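Long-range contacts in putative TIM-barrel metal-dependent hydrolase (Mycobacterium avium subsp. paratuberculosis S397, PDB 4DZI), which probably catalyses metal-dependent hydrolysis as an amidohydrolase-family enzyme, using a two-metal site in a TIM barrel: residues I164-V169 / A189-V194; S170-P174 / S212-W217; R206-D210 / S274-V280. All blocks are in the same frame, centred on the assembly; numbering follows the deposited sequence.

Interaction 1: residues I164-V169 / A189-V194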
# COMPACT_ATOMS: atom_id res chain seq x y z
N ILE C 164 4.57 29.70 -12.48
CA ILE C 164 5.74 28.99 -11.97
C ILE C 164 5.77 27.66 -12.71
O ILE C 164 4.98 26.78 -12.38
CB ILE C 164 5.59 28.75 -10.45
CG1 ILE C 164 5.53 30.09 -9.70
CG2 ILE C 164 6.72 27.87 -9.93
CD1 ILE C 164 6.72 30.96 -9.98
N ALA C 165 6.60 27.53 -13.74
CA ALA C 165 6.66 26.26 -14.48
C ALA C 165 7.76 25.43 -13.87
O ALA C 165 8.92 25.80 -13.93
CB ALA C 165 6.91 26.50 -15.98
N ALA C 166 7.39 24.28 -13.31
CA ALA C 166 8.33 23.48 -12.56
C ALA C 166 9.08 22.48 -13.45
O ALA C 166 8.48 21.58 -14.04
CB ALA C 166 7.56 22.72 -11.47
N PRO C 167 10.42 22.63 -13.55
CA PRO C 167 11.18 21.68 -14.35
C PRO C 167 11.28 20.35 -13.59
O PRO C 167 11.00 20.30 -12.38
CB PRO C 167 12.58 22.31 -14.45
CG PRO C 167 12.67 23.17 -13.21
CD PRO C 167 11.26 23.68 -12.94
N ILE C 168 11.70 19.30 -14.28
CA ILE C 168 11.87 17.98 -13.63
C ILE C 168 13.32 17.81 -13.23
O ILE C 168 14.22 18.17 -14.00
CB ILE C 168 11.45 16.84 -14.58
CG1 ILE C 168 9.95 16.93 -14.90
CG2 ILE C 168 11.77 15.48 -13.95
CD1 ILE C 168 9.50 15.99 -16.00
N VAL C 169 13.56 17.26 -12.04
CA VAL C 169 14.92 16.82 -11.67
C VAL C 169 14.86 15.32 -11.46
O VAL C 169 14.04 14.85 -10.65
CB VAL C 169 15.44 17.51 -10.40
CG1 VAL C 169 16.77 16.90 -9.99
CG2 VAL C 169 15.59 19.00 -10.69
N ALA C 189 14.11 28.90 -11.62
CA ALA C 189 13.06 27.99 -11.12
C ALA C 189 12.77 28.23 -9.64
O ALA C 189 13.69 28.42 -8.85
CB ALA C 189 13.48 26.54 -11.35
N LYS C 190 11.49 28.16 -9.29
CA LYS C 190 11.03 28.40 -7.93
C LYS C 190 10.45 27.12 -7.30
O LYS C 190 10.11 27.10 -6.10
CB LYS C 190 9.98 29.52 -7.90
CG LYS C 190 10.46 30.85 -8.47
CD LYS C 190 11.67 31.36 -7.73
CE LYS C 190 11.92 32.84 -8.07
NZ LYS C 190 12.22 33.04 -9.52
N LEU C 191 10.29 26.10 -8.13
CA LEU C 191 9.72 24.80 -7.70
C LEU C 191 10.32 23.77 -8.65
O LEU C 191 10.44 24.05 -9.86
CB LEU C 191 8.18 24.79 -7.82
CG LEU C 191 7.45 23.46 -7.54
CD1 LEU C 191 7.62 23.00 -6.09
CD2 LEU C 191 5.97 23.62 -7.86
N VAL C 192 10.77 22.61 -8.15
CA VAL C 192 11.23 21.56 -9.06
C VAL C 192 10.40 20.30 -8.77
O VAL C 192 9.99 20.08 -7.62
CB VAL C 192 12.73 21.23 -8.92
CG1 VAL C 192 13.57 22.50 -9.03
CG2 VAL C 192 12.99 20.53 -7.60
N LEU C 193 10.20 19.47 -9.78
CA LEU C 193 9.46 18.22 -9.57
C LEU C 193 10.43 17.05 -9.53
O LEU C 193 11.24 16.89 -10.43
CB LEU C 193 8.48 17.98 -10.74
CG LEU C 193 7.48 19.10 -10.91
CD1 LEU C 193 6.57 18.72 -12.08
CD2 LEU C 193 6.67 19.33 -9.64
N VAL C 194 10.34 16.23 -8.49
CA VAL C 194 11.04 14.96 -8.49
C VAL C 194 9.95 13.91 -8.48
O VAL C 194 8.92 14.10 -7.84
CB VAL C 194 11.94 14.84 -7.23
CG1 VAL C 194 12.48 13.40 -7.07
CG2 VAL C 194 13.12 15.81 -7.32
O HOH W 1 9.84 27.45 -11.60

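Interaction 2: residues S170-P174 / S212-W217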
# COMPACT_ATOMS: atom_id res chain seq x y z
N SER C 170 15.65 14.58 -12.23
CA SER C 170 15.83 13.16 -11.95
C SER C 170 17.10 12.99 -11.13
O SER C 170 18.16 13.56 -11.45
CB SER C 170 15.98 12.33 -13.23
OG SER C 170 16.32 10.97 -12.89
N LEU C 171 17.01 12.18 -10.09
CA LEU C 171 18.17 11.83 -9.29
C LEU C 171 18.88 10.56 -9.81
O LEU C 171 19.74 10.02 -9.09
CB LEU C 171 17.76 11.60 -7.84
CG LEU C 171 17.30 12.87 -7.13
CD1 LEU C 171 16.62 12.58 -5.80
CD2 LEU C 171 18.50 13.77 -6.94
N ALA C 172 18.54 10.08 -11.01
CA ALA C 172 19.04 8.78 -11.49
C ALA C 172 20.56 8.76 -11.54
O ALA C 172 21.18 7.74 -11.26
CB ALA C 172 18.43 8.40 -12.84
N ASP C 173 21.16 9.88 -11.93
CA ASP C 173 22.63 10.04 -11.85
C ASP C 173 22.84 11.24 -10.94
O ASP C 173 22.58 12.39 -11.36
CB ASP C 173 23.17 10.32 -13.25
CG ASP C 173 24.67 10.68 -13.26
OD1 ASP C 173 25.20 11.22 -12.28
OD2 ASP C 173 25.29 10.43 -14.31
N PRO C 174 23.24 11.02 -9.67
CA PRO C 174 23.14 12.15 -8.76
C PRO C 174 24.12 13.29 -9.02
O PRO C 174 23.85 14.41 -8.61
CB PRO C 174 23.42 11.53 -7.39
CG PRO C 174 23.00 10.12 -7.53
CD PRO C 174 23.36 9.74 -8.95
N SER C 212 23.68 9.52 -1.37
CA SER C 212 24.22 10.07 -2.60
C SER C 212 23.33 11.20 -3.19
O SER C 212 23.75 11.92 -4.10
CB SER C 212 24.46 8.97 -3.65
OG SER C 212 23.22 8.45 -4.13
N HIS C 213 22.12 11.35 -2.65
CA HIS C 213 21.24 12.44 -3.12
C HIS C 213 21.39 13.68 -2.30
O HIS C 213 20.80 14.71 -2.62
CB HIS C 213 19.78 11.99 -3.08
CG HIS C 213 19.53 10.70 -3.84
ND1 HIS C 213 18.46 9.91 -3.59
CD2 HIS C 213 20.24 10.09 -4.86
CE1 HIS C 213 18.50 8.85 -4.41
NE2 HIS C 213 19.57 8.97 -5.20
N ASP C 214 22.16 13.61 -1.22
CA ASP C 214 22.30 14.77 -0.35
C ASP C 214 22.73 16.08 -1.06
O ASP C 214 22.24 17.14 -0.71
CB ASP C 214 23.26 14.47 0.80
CG ASP C 214 22.60 13.64 1.88
OD1 ASP C 214 21.37 13.80 2.05
OD2 ASP C 214 23.30 12.82 2.53
N PRO C 215 23.64 15.99 -2.03
CA PRO C 215 24.02 17.26 -2.69
C PRO C 215 22.84 17.97 -3.40
O PRO C 215 22.72 19.19 -3.32
CB PRO C 215 25.11 16.81 -3.66
CG PRO C 215 25.73 15.62 -2.97
CD PRO C 215 24.56 14.89 -2.38
N VAL C 216 21.97 17.20 -4.05
CA VAL C 216 20.73 17.76 -4.63
C VAL C 216 19.83 18.39 -3.55
O VAL C 216 19.38 19.52 -3.71
CB VAL C 216 19.97 16.69 -5.44
CG1 VAL C 216 18.59 17.21 -5.86
CG2 VAL C 216 20.79 16.28 -6.67
N TRP C 217 19.48 17.65 -2.50
CA TRP C 217 18.62 18.25 -1.47
C TRP C 217 19.24 19.47 -0.84
O TRP C 217 18.53 20.43 -0.51
CB TRP C 217 18.27 17.29 -0.35
CG TRP C 217 17.65 16.00 -0.82
CD1 TRP C 217 18.08 14.70 -0.54
CD2 TRP C 217 16.49 15.83 -1.69
NE1 TRP C 217 17.26 13.77 -1.12
CE2 TRP C 217 16.30 14.39 -1.85
CE3 TRP C 217 15.59 16.72 -2.33
CZ2 TRP C 217 15.25 13.86 -2.59
CZ3 TRP C 217 14.56 16.17 -3.09
CH2 TRP C 217 14.39 14.78 -3.23
O HOH W 2 23.05 14.29 -5.36

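Interaction 3: residues R206-D210 / S274-V280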
# COMPACT_ATOMS: atom_id res chain seq x y z
N ARG C 206 17.25 3.26 -5.90
CA ARG C 206 17.60 3.90 -4.62
C ARG C 206 16.38 4.57 -3.94
O ARG C 206 15.41 5.01 -4.58
CB ARG C 206 18.70 4.96 -4.79
CG ARG C 206 20.06 4.44 -5.26
CD ARG C 206 21.05 5.59 -5.28
NE ARG C 206 20.81 6.57 -6.35
CZ ARG C 206 21.08 6.39 -7.64
NH1 ARG C 206 21.58 5.24 -8.10
NH2 ARG C 206 20.82 7.36 -8.52
N SER C 207 16.43 4.61 -2.61
CA SER C 207 15.53 5.42 -1.81
C SER C 207 15.75 6.90 -2.15
O SER C 207 16.86 7.30 -2.47
CB SER C 207 15.88 5.19 -0.34
OG SER C 207 15.18 6.06 0.50
N LEU C 208 14.69 7.71 -2.08
CA LEU C 208 14.84 9.16 -2.24
C LEU C 208 15.83 9.71 -1.21
O LEU C 208 16.53 10.67 -1.49
CB LEU C 208 13.47 9.84 -2.13
CG LEU C 208 12.68 9.69 -3.44
CD1 LEU C 208 11.20 9.93 -3.19
CD2 LEU C 208 13.19 10.69 -4.47
N GLY C 209 15.89 9.07 -0.05
CA GLY C 209 16.82 9.45 1.03
C GLY C 209 18.20 8.81 1.04
O GLY C 209 18.90 8.91 2.05
N ASP C 210 18.60 8.18 -0.06
CA ASP C 210 19.97 7.72 -0.26
C ASP C 210 20.96 8.86 -0.02
O ASP C 210 20.75 9.97 -0.47
CB ASP C 210 20.16 7.16 -1.66
CG ASP C 210 21.41 6.30 -1.76
OD1 ASP C 210 22.50 6.87 -2.02
OD2 ASP C 210 21.29 5.06 -1.58
N SER C 274 9.95 7.27 2.36
CA SER C 274 11.34 7.25 1.96
C SER C 274 12.06 8.52 2.38
O SER C 274 13.15 8.47 2.96
CB SER C 274 11.42 7.04 0.45
OG SER C 274 12.75 7.19 -0.00
N MET C 275 11.45 9.67 2.07
CA MET C 275 12.05 10.95 2.43
C MET C 275 12.26 11.08 3.93
O MET C 275 13.34 11.49 4.39
CB MET C 275 11.16 12.12 1.95
CG MET C 275 11.11 12.21 0.43
SD MET C 275 12.58 12.91 -0.35
CE MET C 275 12.49 14.61 0.19
N ILE C 276 11.21 10.77 4.68
CA ILE C 276 11.24 11.01 6.11
C ILE C 276 12.09 9.99 6.84
O ILE C 276 13.01 10.37 7.60
CB ILE C 276 9.85 11.05 6.75
CG1 ILE C 276 9.06 12.25 6.20
CG2 ILE C 276 9.95 11.19 8.27
CD1 ILE C 276 7.56 12.20 6.45
N VAL C 277 11.79 8.71 6.64
CA VAL C 277 12.47 7.63 7.39
C VAL C 277 13.97 7.62 7.13
O VAL C 277 14.76 7.40 8.05
CB VAL C 277 11.85 6.25 7.08
CG1 VAL C 277 12.70 5.12 7.65
CG2 VAL C 277 10.42 6.20 7.62
N HIS C 278 14.36 7.90 5.91
CA HIS C 278 15.76 7.90 5.57
C HIS C 278 16.44 9.24 5.81
O HIS C 278 17.50 9.46 5.35
CB HIS C 278 16.03 7.36 4.17
CG HIS C 278 15.92 5.87 4.07
ND1 HIS C 278 15.75 5.22 2.87
CD2 HIS C 278 15.95 4.90 5.01
CE1 HIS C 278 15.70 3.92 3.08
NE2 HIS C 278 15.81 3.70 4.37
N GLY C 279 15.78 10.09 6.55
CA GLY C 279 16.42 11.28 7.13
C GLY C 279 16.68 12.45 6.20
O GLY C 279 17.58 13.25 6.43
N VAL C 280 15.91 12.58 5.12
CA VAL C 280 16.14 13.73 4.26
C VAL C 280 15.89 15.06 4.99
O VAL C 280 16.65 16.00 4.81
CB VAL C 280 15.29 13.67 2.99
CG1 VAL C 280 15.47 14.98 2.19
CG2 VAL C 280 15.72 12.46 2.17

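Interaction 1: residues I164-V169 / A189-V194
A166 turns its methyl group toward the 189-194 segment. CB touches L193 CG (3.7 Å) and L191 CG, which meet it from directions about at right angles. With CG anti to its backbone N (chi1 174°), L191 brings CG and CD2 against this methyl. I164 stands at about a right angle to both K190 and L191. Its CG2 rests 4.0 Å from L191 CB, while its CD1 reaches the aliphatic part of K190. The lysine chain then leads away, and its NZ forms a salt bridge with D157. The P167 ring approaches with its CD and CG atoms. CD lies only 3.2 Å from L191 O, and CG meets CB of A189. L191 O is buried here, as is L191 N, and neither has a polar partner in the model.

The two segments make a single parallel bridge, I168 with L193. L193 N donates to P167 O (2.8 Å), and V169 N donates to L193 O (2.8 Å). Both bonds are nearly straight. They tie the chain just after strand 163-165 to strand 192-193. These are the two strands of a beta-alpha-beta crossover through helix 174-186, as in a TIM barrel. The connecting helix covers P167, V169, A189 and V192 through V181 and V184.

Toward the start of the segments the backbones are further apart. A water bridges them, donating to A165 O and accepting from K190 N. At the other end V169 lays CG2 against V192 CB, the two side chains meeting at an oblique angle. V194 CG2 packs 3.6 Å from V169 O.

Interaction 2: residues S170-P174 / S212-W217
Water 2 joins P174 and S212, and three backbone groups hold it. It donates to S212 O at 2.8 Å. Its bonds to P174 O and from V216 N are weak. CB of P174 also lies 3.3 Å from S212 O. The proline CG comes to the edge of the H213 ring, 3.8 Å from CD2 and near the ring plane. L171 approaches the same ring over one face, displaced toward the rim. Its CD1 is 4.2 Å from the ring centroid, a CH-pi contact. H213 is fixed from outside: L208 O bonds to its ND1 and R206 NE to its NE2.

L171 is the main apolar group. Its torsions (chi1 -68°, chi2 168°) direct CD1 to H213 and W217 and CD2 to V216. CD1 touches CZ2 of W217 at 3.7 Å. CD2 presses on CG2 of V216 at 3.4 Å, tighter than usual carbon contact. S170 OG accepts from A172 N, making an ST turn. D173 is the N-cap of helix 174-186. The contact joins the loop and N-terminus of helix 174-186 to the 3-10 turn and first turn of helix 214-223, successive helices of the beta/alpha barrel.

Interaction 3: residues R206-D210 / S274-V280
S207 and S274 meet through their hydroxyls, OG to OG at 2.7 Å, and H278 joins them. S207 OG is also hydrogen-bonded to H278 ND1 at 2.6 Å, from near the plane of the ring. The same oxygen accepts from G209 N within its own segment, which makes an ST turn. Three bonds therefore hold this one buried hydroxyl. S207 keeps OG anti to the backbone N (chi1 172°), which carries it to the helix. S274 OG has the same setting, and it lies 2.9 Å from L208 N.

The tightest packing is at G209. It belongs to a type I turn, S207 to D210, that lies against the end of helix 266-277. With no side chain between them, its CA comes within 4.9 Å of H278 CA. V280 CG2 is 3.4 Å from G209 CA, closer than usual carbon contact. L208 CB meets M275 SD at 3.7 Å. A Schellman motif ends the helix, with G279 as C-prime residue (V280 N to M275 O, G279 N to I276 O). H278 and V280, before and after it, point toward the loop.

The other side is looser. H278 is partly exposed there, and R206 and D210 make no contact with 274-280. R206 NE bonds to H213 NE2, with NH2 on L171 O and A172 O. D210 OD1 bonds to S212 OG.

H278 NE2 is hydrogen-bonded to D256 of the second subunit, and W243 of that subunit packs on L208 and S274. W217 of helix 214-223 touches both M275 and V280, and its NE1 bonds to L208 O. Helices 298-312 and 321-328 pack on I276 of helix 266-277.

How the interactions relate
The three contacts follow successive parts of the beta/alpha barrel. Interaction 1 joins the chain around strands 163-165 and 192-193, and the L193 side chain is about 9 Å from a cadmium ion. Interaction 2 starts at S170, about 15 Å away centre to centre, near the starts of helices 174-186 and 214-223. Interaction 3 has its centre about 11 Å from that of interaction 2, where the loop before helix 214-223 reaches helix 266-277 and the second subunit. Interactions 1 and 2 alternate along the chain, as do 2 and 3; 1 and 3 are in series, centres about 20 Å apart. R206 ties 2 to 3. L208 packs on V194, linking 3 to 1. The series runs from near the metal site to the dimer interface.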